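PDB 2OB9: tail assembly chaperone from Enterobacteria phage HK97, which probably acts as a chaperone in assembly of the phage tail, forming multi-subunit assemblies that are consistent with a spiral arrangement. Local coordinates for residues A[92-95]-A[96-100]; A[105-108]-A[109-113]; A[80-83]-A[84-88]. All coordinates share one frame; numbering follows the deposited sequence.

Contact 1 of 3, residues A[92-95]-A[96-100]; sequences DEEE and QVREI
The short helix 94-98 is spanned by an i to i+4 salt bridge between E94 and R98, on the flank of the helix that packs against helix 61-79. E94 OE2 lies 2.5 Å from R98 NH2, a distance so short that its exact value is doubtful. The carboxylate and guanidinium planes are turned 54° apart, and the contact runs through one oxygen and one terminal nitrogen rather than as a flat two-pronged pair. E94 reaches it with CG anti to its backbone N (chi1 174°) and the chain extended beyond, while the arginine turns back at chi3. The other oxygen of this buried glutamate, OE1, forms a second salt bridge with R45, and the two arginines together probably favour the ionised carboxylate. E95 CA sits 4.3 Å above the centre of the R98 guanidinium and covers one of its faces. R98 NE, buried here, has no partner in the model.

The first turn starts at E93, the N-cap residue. Its O accepts the N-H of V97 at 3.0 Å, and E94 O accepts that of R98 N at 2.8 Å, nearly in line with the carbonyl. E93 turns its own carboxylate backward, where OE1 takes the N-H of S90. Q96 lies beside E95, pointing the same way, with their amide and carboxylate planes 34° apart. The bend at chi2 of Q96 brings its amide oxygen back along the helix start: OE1 stands 3.2 Å from E93 CA and 3.3 Å from E95 CG.

Contact 2 of 3, residues A[105-108]-A[109-113]; sequences HSRL and LKQAL
Q111 leans back over the preceding turn onto R107 and L108. Its CB rests 3.5 Å from R107 O and 3.6 Å from L108 O. Beyond CG the chain runs extended, alongside both the arginine and the leucine and pointing the same way, until CD comes within 4.1 Å of R107 NH1. At the tip, NE2 has L108 CD2 at 3.7 Å and R107 NH1 at 3.1 Å. The last pair joins two donors and is no hydrogen bond as modelled, which makes the assignment of the amide's N and O uncertain. The guanidinium approaches obliquely, its plane 45° from that of the amide. R107 gets there with CG anti to its backbone N (chi1 -177°) and a bend at chi3, and its NH2 makes a salt bridge with E27.

All of this lies on helix 103-113, whose regular i to i+4 bonds include L109 N to H105 O at 2.8 Å and A112 N to L108 O at 3.0 Å. The helix is wedged between other elements: L108 and Q111 touch V23 of strand 20-25, while L109 and A112 pack on helix 61-79. K110 bends at chi4, its CG passing 3.8 Å from S106 O. Polar tips of the helix also serve the assembly, with H105 NE2, S106 OG and K110 NZ hydrogen-bonded to A11 O, N117 ND2 and N118 O, respectively, of a second subunit.

Contact 3 of 3, residues A[80-83]-A[84-88]; sequences LCDT and DKQPV
D82 lays its carboxylate over the backbone and CB of Q86, the two side chains running side by side. OD1 and OD2 lie almost equally near Q86 CB, at 3.3 Å and 3.4 Å. Q86 N donates to D82 OD1 at 2.9 Å, coming in from above the carboxylate plane, 45° out of it. The group reaches this place because chi1 (69°) puts CG between the backbone N and the carbonyl carbon, folded inward over the turn. The same residue is held at both backbone ends: its N donates to Q86 O at 2.7 Å, and its O receives K85 N at 2.9 Å. One aspartate therefore takes part in three bonds that tie the loop to itself.

Further from the turn, V88 N donates almost straight to L80 O at 3.2 Å. The apolar side chains of the same two residues also meet, L80 CG standing 3.9 Å from V88 CG2. L80 continues onto V33 and L35 of strand 31-36, and V88 also packs on L7 of a second subunit. Between the bonds V88 N to L80 O and D82 N to Q86 O, C81 and P87 form a non-hydrogen-bonded pair, a position in which the proline needs no N-H to offer across. Here C81 CA approaches Q86 O in a CA-H...O contact, while the backbone of C81 bonds to V34 on the neighbouring strand.

D82 to K85 form a type I turn whose last residue, K85, has left-handed backbone angles (phi 62°); with the D82-Q86 closure this is the pattern of a 3:5 beta hairpin, a type I turn with a G1 beta bulge.

In the fold
Along the chain the order is contact 3, contact 1, contact 2. Contact 3 follows directly on helix 61-79 and contains strand 80-81, an outermost strand of the three-stranded antiparallel sheet within this chain; the next two contacts are centred on the successive helices 94-98 and 103-113. The centres of the three contacts are about 15 to 17 Å apart. Contact 2 touches both others: L108 packs on L80 of contact 3, and H105 meets I100 of contact 1. Helix 103-113 thus packs against both the hairpin and the end of residues 96-100. All three contacts reach the second subunit, so this part of the chain probably contributes to subunit association in the eight-chain assembly.

Contact 1 of 3, residues A[92-95]-A[96-100]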
loop_
_atom_site.group_PDB
_atom_site.type_symbol
_atom_site.label_atom_id
_atom_site.label_comp_id
_atom_site.label_asym_id
_atom_site.label_seq_id
_atom_site.Cartn_x
_atom_site.Cartn_y
_atom_site.Cartn_z
ATOM N N ASP A 92 -12.621 -33.375 -7.083
ATOM C CA ASP A 92 -14.061 -33.230 -7.007
ATOM C C ASP A 92 -14.708 -33.646 -5.683
ATOM O O ASP A 92 -15.853 -33.290 -5.416
ATOM C CB ASP A 92 -14.733 -33.939 -8.196
ATOM C CG ASP A 92 -14.396 -33.287 -9.528
ATOM O OD1 ASP A 92 -14.162 -32.053 -9.571
ATOM O OD2 ASP A 92 -14.363 -34.007 -10.542
ATOM N N GLU A 93 -14.003 -34.413 -4.861
ATOM C CA GLU A 93 -14.583 -34.804 -3.573
ATOM C C GLU A 93 -13.973 -34.083 -2.387
ATOM O O GLU A 93 -13.898 -34.627 -1.292
ATOM C CB GLU A 93 -14.632 -36.337 -3.386
ATOM C CG GLU A 93 -13.332 -37.117 -3.594
ATOM C CD GLU A 93 -13.589 -38.510 -4.217
ATOM O OE1 GLU A 93 -12.850 -38.934 -5.104
ATOM O OE2 GLU A 93 -14.537 -39.186 -3.822
ATOM N N GLU A 94 -13.572 -32.832 -2.611
ATOM C CA GLU A 94 -13.029 -31.982 -1.560
ATOM C C GLU A 94 -14.009 -31.867 -0.408
ATOM O O GLU A 94 -13.669 -32.103 0.746
ATOM C CB GLU A 94 -12.720 -30.590 -2.126
ATOM C CG GLU A 94 -12.281 -29.528 -1.087
ATOM C CD GLU A 94 -12.430 -28.092 -1.639
ATOM O OE1 GLU A 94 -11.467 -27.595 -2.279
ATOM O OE2 GLU A 94 -13.512 -27.478 -1.444
ATOM N N GLU A 95 -15.231 -31.511 -0.758
ATOM C CA GLU A 95 -16.330 -31.298 0.167
ATOM C C GLU A 95 -16.707 -32.540 0.978
ATOM O O GLU A 95 -17.009 -32.428 2.165
ATOM C CB GLU A 95 -17.530 -30.774 -0.636
ATOM C CG GLU A 95 -17.502 -31.282 -2.096
ATOM C CD GLU A 95 -16.828 -30.341 -3.116
ATOM O OE1 GLU A 95 -17.178 -29.135 -3.197
ATOM O OE2 GLU A 95 -15.981 -30.838 -3.889
ATOM N N GLN A 96 -16.695 -33.710 0.336
ATOM C CA GLN A 96 -16.838 -35.005 1.011
ATOM C C GLN A 96 -15.729 -35.209 2.051
ATOM O O GLN A 96 -15.988 -35.652 3.153
ATOM C CB GLN A 96 -16.770 -36.149 -0.020
ATOM C CG GLN A 96 -18.028 -36.348 -0.907
ATOM C CD GLN A 96 -18.413 -35.134 -1.760
ATOM O OE1 GLN A 96 -17.598 -34.596 -2.512
ATOM N NE2 GLN A 96 -19.677 -34.713 -1.648
ATOM N N VAL A 97 -14.491 -34.895 1.683
ATOM C CA VAL A 97 -13.330 -35.065 2.584
ATOM C C VAL A 97 -13.351 -34.062 3.746
ATOM O O VAL A 97 -13.022 -34.405 4.863
ATOM C CB VAL A 97 -11.956 -35.021 1.800
ATOM C CG1 VAL A 97 -10.762 -35.068 2.749
ATOM C CG2 VAL A 97 -11.877 -36.144 0.770
ATOM N N ARG A 98 -13.738 -32.824 3.450
ATOM C CA ARG A 98 -13.912 -31.771 4.455
ATOM C C ARG A 98 -14.754 -32.166 5.691
ATOM O O ARG A 98 -14.396 -31.794 6.817
ATOM C CB ARG A 98 -14.483 -30.495 3.807
ATOM C CG ARG A 98 -13.685 -29.218 4.117
ATOM C CD ARG A 98 -14.451 -27.925 3.716
ATOM N NE ARG A 98 -14.398 -27.653 2.279
ATOM C CZ ARG A 98 -15.437 -27.302 1.525
ATOM N NH1 ARG A 98 -16.642 -27.170 2.051
ATOM N NH2 ARG A 98 -15.263 -27.076 0.231
ATOM N N GLU A 99 -15.837 -32.929 5.507
ATOM C CA GLU A 99 -16.650 -33.334 6.669
ATOM C C GLU A 99 -16.065 -34.414 7.598
ATOM O O GLU A 99 -16.486 -34.520 8.768
ATOM C CB GLU A 99 -18.111 -33.645 6.307
ATOM C CG GLU A 99 -18.364 -34.522 5.115
ATOM C CD GLU A 99 -19.840 -34.955 5.022
ATOM O OE1 GLU A 99 -20.369 -35.518 6.017
ATOM O OE2 GLU A 99 -20.466 -34.731 3.954
ATOM N N ILE A 100 -15.088 -35.176 7.114
ATOM C CA ILE A 100 -14.449 -36.197 7.930
ATOM C C ILE A 100 -13.012 -35.870 8.289
ATOM O O ILE A 100 -12.394 -36.600 9.051
ATOM C CB ILE A 100 -14.512 -37.667 7.287
ATOM C CG1 ILE A 100 -13.204 -38.096 6.555
ATOM C CG2 ILE A 100 -15.859 -37.955 6.584
ATOM C CD1 ILE A 100 -12.847 -37.528 5.204
#

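Contact 2 of 3, residues A[105-108]-A[109-113]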
loop_
_atom_site.group_PDB
_atom_site.type_symbol
_atom_site.label_atom_id
_atom_site.label_comp_id
_atom_site.label_asym_id
_atom_site.label_seq_id
_atom_site.Cartn_x
_atom_site.Cartn_y
_atom_site.Cartn_z
ATOM N N HIS A 105 -5.576 -37.196 9.052
ATOM C CA HIS A 105 -5.432 -36.512 7.772
ATOM C C HIS A 105 -4.481 -35.329 7.894
ATOM O O HIS A 105 -3.625 -35.107 7.058
ATOM C CB HIS A 105 -6.791 -36.022 7.269
ATOM C CG HIS A 105 -7.852 -37.077 7.294
ATOM N ND1 HIS A 105 -8.427 -37.520 8.464
ATOM C CD2 HIS A 105 -8.408 -37.808 6.300
ATOM C CE1 HIS A 105 -9.313 -38.453 8.192
ATOM N NE2 HIS A 105 -9.299 -38.667 6.886
ATOM N N SER A 106 -4.637 -34.575 8.958
ATOM C CA SER A 106 -3.869 -33.367 9.120
ATOM C C SER A 106 -2.407 -33.670 9.462
ATOM O O SER A 106 -1.528 -32.948 9.055
ATOM C CB SER A 106 -4.555 -32.440 10.121
ATOM O OG SER A 106 -4.049 -32.646 11.435
ATOM N N ARG A 107 -2.168 -34.775 10.159
ATOM C CA ARG A 107 -0.803 -35.272 10.453
ATOM C C ARG A 107 -0.156 -35.867 9.188
ATOM O O ARG A 107 1.046 -35.804 9.010
ATOM C CB ARG A 107 -0.873 -36.343 11.537
ATOM C CG ARG A 107 0.490 -36.886 11.967
ATOM C CD ARG A 107 0.433 -38.133 12.924
ATOM N NE ARG A 107 -0.181 -39.359 12.344
ATOM C CZ ARG A 107 0.408 -40.139 11.431
ATOM N NH1 ARG A 107 1.618 -39.826 10.947
ATOM N NH2 ARG A 107 -0.215 -41.242 10.993
ATOM N N LEU A 108 -0.972 -36.448 8.309
ATOM C CA LEU A 108 -0.474 -36.936 7.017
ATOM C C LEU A 108 -0.158 -35.766 6.075
ATOM O O LEU A 108 0.858 -35.805 5.395
ATOM C CB LEU A 108 -1.449 -37.960 6.364
ATOM C CG LEU A 108 -1.510 -39.354 7.012
ATOM C CD1 LEU A 108 -2.609 -40.186 6.403
ATOM C CD2 LEU A 108 -0.162 -40.118 6.899
ATOM N N LEU A 109 -0.991 -34.725 6.058
ATOM C CA LEU A 109 -0.647 -33.519 5.337
ATOM C C LEU A 109 0.726 -32.954 5.746
ATOM O O LEU A 109 1.548 -32.657 4.862
ATOM C CB LEU A 109 -1.726 -32.452 5.456
ATOM C CG LEU A 109 -1.536 -31.075 4.771
ATOM C CD1 LEU A 109 -1.162 -31.223 3.279
ATOM C CD2 LEU A 109 -2.836 -30.250 4.874
ATOM N N LYS A 110 0.964 -32.800 7.055
ATOM C CA LYS A 110 2.238 -32.277 7.561
ATOM C C LYS A 110 3.438 -33.092 7.124
ATOM O O LYS A 110 4.408 -32.552 6.651
ATOM C CB LYS A 110 2.225 -32.134 9.088
ATOM C CG LYS A 110 1.611 -30.821 9.523
ATOM C CD LYS A 110 1.265 -30.824 10.981
ATOM C CE LYS A 110 0.454 -29.584 11.350
ATOM N NZ LYS A 110 1.322 -28.391 11.616
ATOM N N GLN A 111 3.362 -34.400 7.315
ATOM C CA GLN A 111 4.363 -35.333 6.860
ATOM C C GLN A 111 4.636 -35.099 5.361
ATOM O O GLN A 111 5.798 -34.981 4.973
ATOM C CB GLN A 111 3.879 -36.753 7.147
ATOM C CG GLN A 111 4.918 -37.697 7.713
ATOM C CD GLN A 111 4.367 -39.086 8.042
ATOM O OE1 GLN A 111 5.112 -40.076 8.058
ATOM N NE2 GLN A 111 3.073 -39.165 8.316
ATOM N N ALA A 112 3.582 -34.965 4.534
ATOM C CA ALA A 112 3.771 -34.683 3.087
ATOM C C ALA A 112 4.499 -33.351 2.788
ATOM O O ALA A 112 5.389 -33.299 1.923
ATOM C CB ALA A 112 2.454 -34.744 2.323
ATOM N N LEU A 113 4.111 -32.293 3.501
ATOM C CA LEU A 113 4.747 -30.978 3.381
ATOM C C LEU A 113 6.199 -30.986 3.881
ATOM O O LEU A 113 6.961 -30.191 3.422
ATOM C CB LEU A 113 3.919 -29.842 4.057
ATOM C CG LEU A 113 2.455 -29.692 3.581
ATOM C CD1 LEU A 113 1.715 -28.556 4.281
ATOM C CD2 LEU A 113 2.389 -29.561 2.082
#

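Contact 3 of 3, residues A[80-83]-A[84-88]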
loop_
_atom_site.group_PDB
_atom_site.type_symbol
_atom_site.label_atom_id
_atom_site.label_comp_id
_atom_site.label_asym_id
_atom_site.label_seq_id
_atom_site.Cartn_x
_atom_site.Cartn_y
_atom_site.Cartn_z
ATOM N N LEU A 80 -2.125 -37.228 -1.037
ATOM C CA LEU A 80 -2.378 -38.599 -0.560
ATOM C C LEU A 80 -2.627 -39.570 -1.684
ATOM O O LEU A 80 -3.588 -39.414 -2.440
ATOM C CB LEU A 80 -3.587 -38.661 0.415
ATOM C CG LEU A 80 -3.843 -40.034 1.068
ATOM C CD1 LEU A 80 -2.755 -40.315 2.119
ATOM C CD2 LEU A 80 -5.256 -40.151 1.691
ATOM N N CYS A 81 -1.778 -40.599 -1.748
ATOM C CA CYS A 81 -1.779 -41.568 -2.834
ATOM C C CYS A 81 -1.801 -42.979 -2.264
ATOM O O CYS A 81 -1.403 -43.198 -1.121
ATOM C CB CYS A 81 -0.546 -41.362 -3.737
ATOM S SG CYS A 81 -0.488 -39.792 -4.654
ATOM N N ASP A 82 -2.280 -43.926 -3.059
ATOM C CA ASP A 82 -2.166 -45.338 -2.724
ATOM C C ASP A 82 -0.766 -45.871 -3.101
ATOM O O ASP A 82 0.036 -45.135 -3.653
ATOM C CB ASP A 82 -3.312 -46.148 -3.353
ATOM C CG ASP A 82 -3.227 -46.254 -4.887
ATOM O OD1 ASP A 82 -2.173 -46.050 -5.477
ATOM O OD2 ASP A 82 -4.245 -46.570 -5.521
ATOM N N THR A 83 -0.476 -47.134 -2.817
ATOM C CA THR A 83 0.867 -47.684 -3.073
ATOM C C THR A 83 1.205 -47.875 -4.569
ATOM O O THR A 83 2.376 -47.963 -4.937
ATOM C CB THR A 83 1.128 -48.986 -2.270
ATOM O OG1 THR A 83 0.109 -49.948 -2.580
ATOM C CG2 THR A 83 1.125 -48.689 -0.753
ATOM N N ASP A 84 0.181 -47.917 -5.422
ATOM C CA ASP A 84 0.386 -47.887 -6.866
ATOM C C ASP A 84 0.518 -46.457 -7.371
ATOM O O ASP A 84 0.384 -46.201 -8.569
ATOM C CB ASP A 84 -0.754 -48.606 -7.597
ATOM C CG ASP A 84 -0.940 -50.037 -7.117
ATOM O OD1 ASP A 84 0.051 -50.798 -7.088
ATOM O OD2 ASP A 84 -2.078 -50.406 -6.764
ATOM N N LYS A 85 0.766 -45.533 -6.451
ATOM C CA LYS A 85 1.091 -44.129 -6.756
ATOM C C LYS A 85 -0.049 -43.420 -7.492
ATOM O O LYS A 85 0.148 -42.469 -8.252
ATOM C CB LYS A 85 2.480 -43.990 -7.419
ATOM C CG LYS A 85 3.571 -44.776 -6.636
ATOM C CD LYS A 85 4.981 -44.358 -6.964
ATOM C CE LYS A 85 6.048 -45.410 -6.513
ATOM N NZ LYS A 85 5.652 -46.354 -5.334
ATOM N N GLN A 86 -1.253 -43.885 -7.171
ATOM C CA GLN A 86 -2.516 -43.325 -7.631
ATOM C C GLN A 86 -3.212 -42.484 -6.541
ATOM O O GLN A 86 -3.177 -42.849 -5.368
ATOM C CB GLN A 86 -3.422 -44.478 -8.036
ATOM C CG GLN A 86 -2.854 -45.248 -9.208
ATOM C CD GLN A 86 -3.062 -44.487 -10.488
ATOM O OE1 GLN A 86 -4.214 -44.207 -10.875
ATOM N NE2 GLN A 86 -1.977 -44.117 -11.138
ATOM N N PRO A 87 -3.862 -41.367 -6.947
ATOM C CA PRO A 87 -4.667 -40.503 -6.051
ATOM C C PRO A 87 -5.746 -41.283 -5.302
ATOM O O PRO A 87 -6.460 -42.072 -5.910
ATOM C CB PRO A 87 -5.350 -39.533 -7.034
ATOM C CG PRO A 87 -5.348 -40.338 -8.441
ATOM C CD PRO A 87 -3.915 -40.869 -8.338
ATOM N N VAL A 88 -5.880 -41.081 -4.000
ATOM C CA VAL A 88 -7.028 -41.672 -3.293
ATOM C C VAL A 88 -8.354 -40.921 -3.606
ATOM O O VAL A 88 -9.424 -41.548 -3.762
ATOM C CB VAL A 88 -6.796 -41.746 -1.747
ATOM C CG1 VAL A 88 -7.996 -42.404 -1.057
ATOM C CG2 VAL A 88 -5.537 -42.528 -1.421
#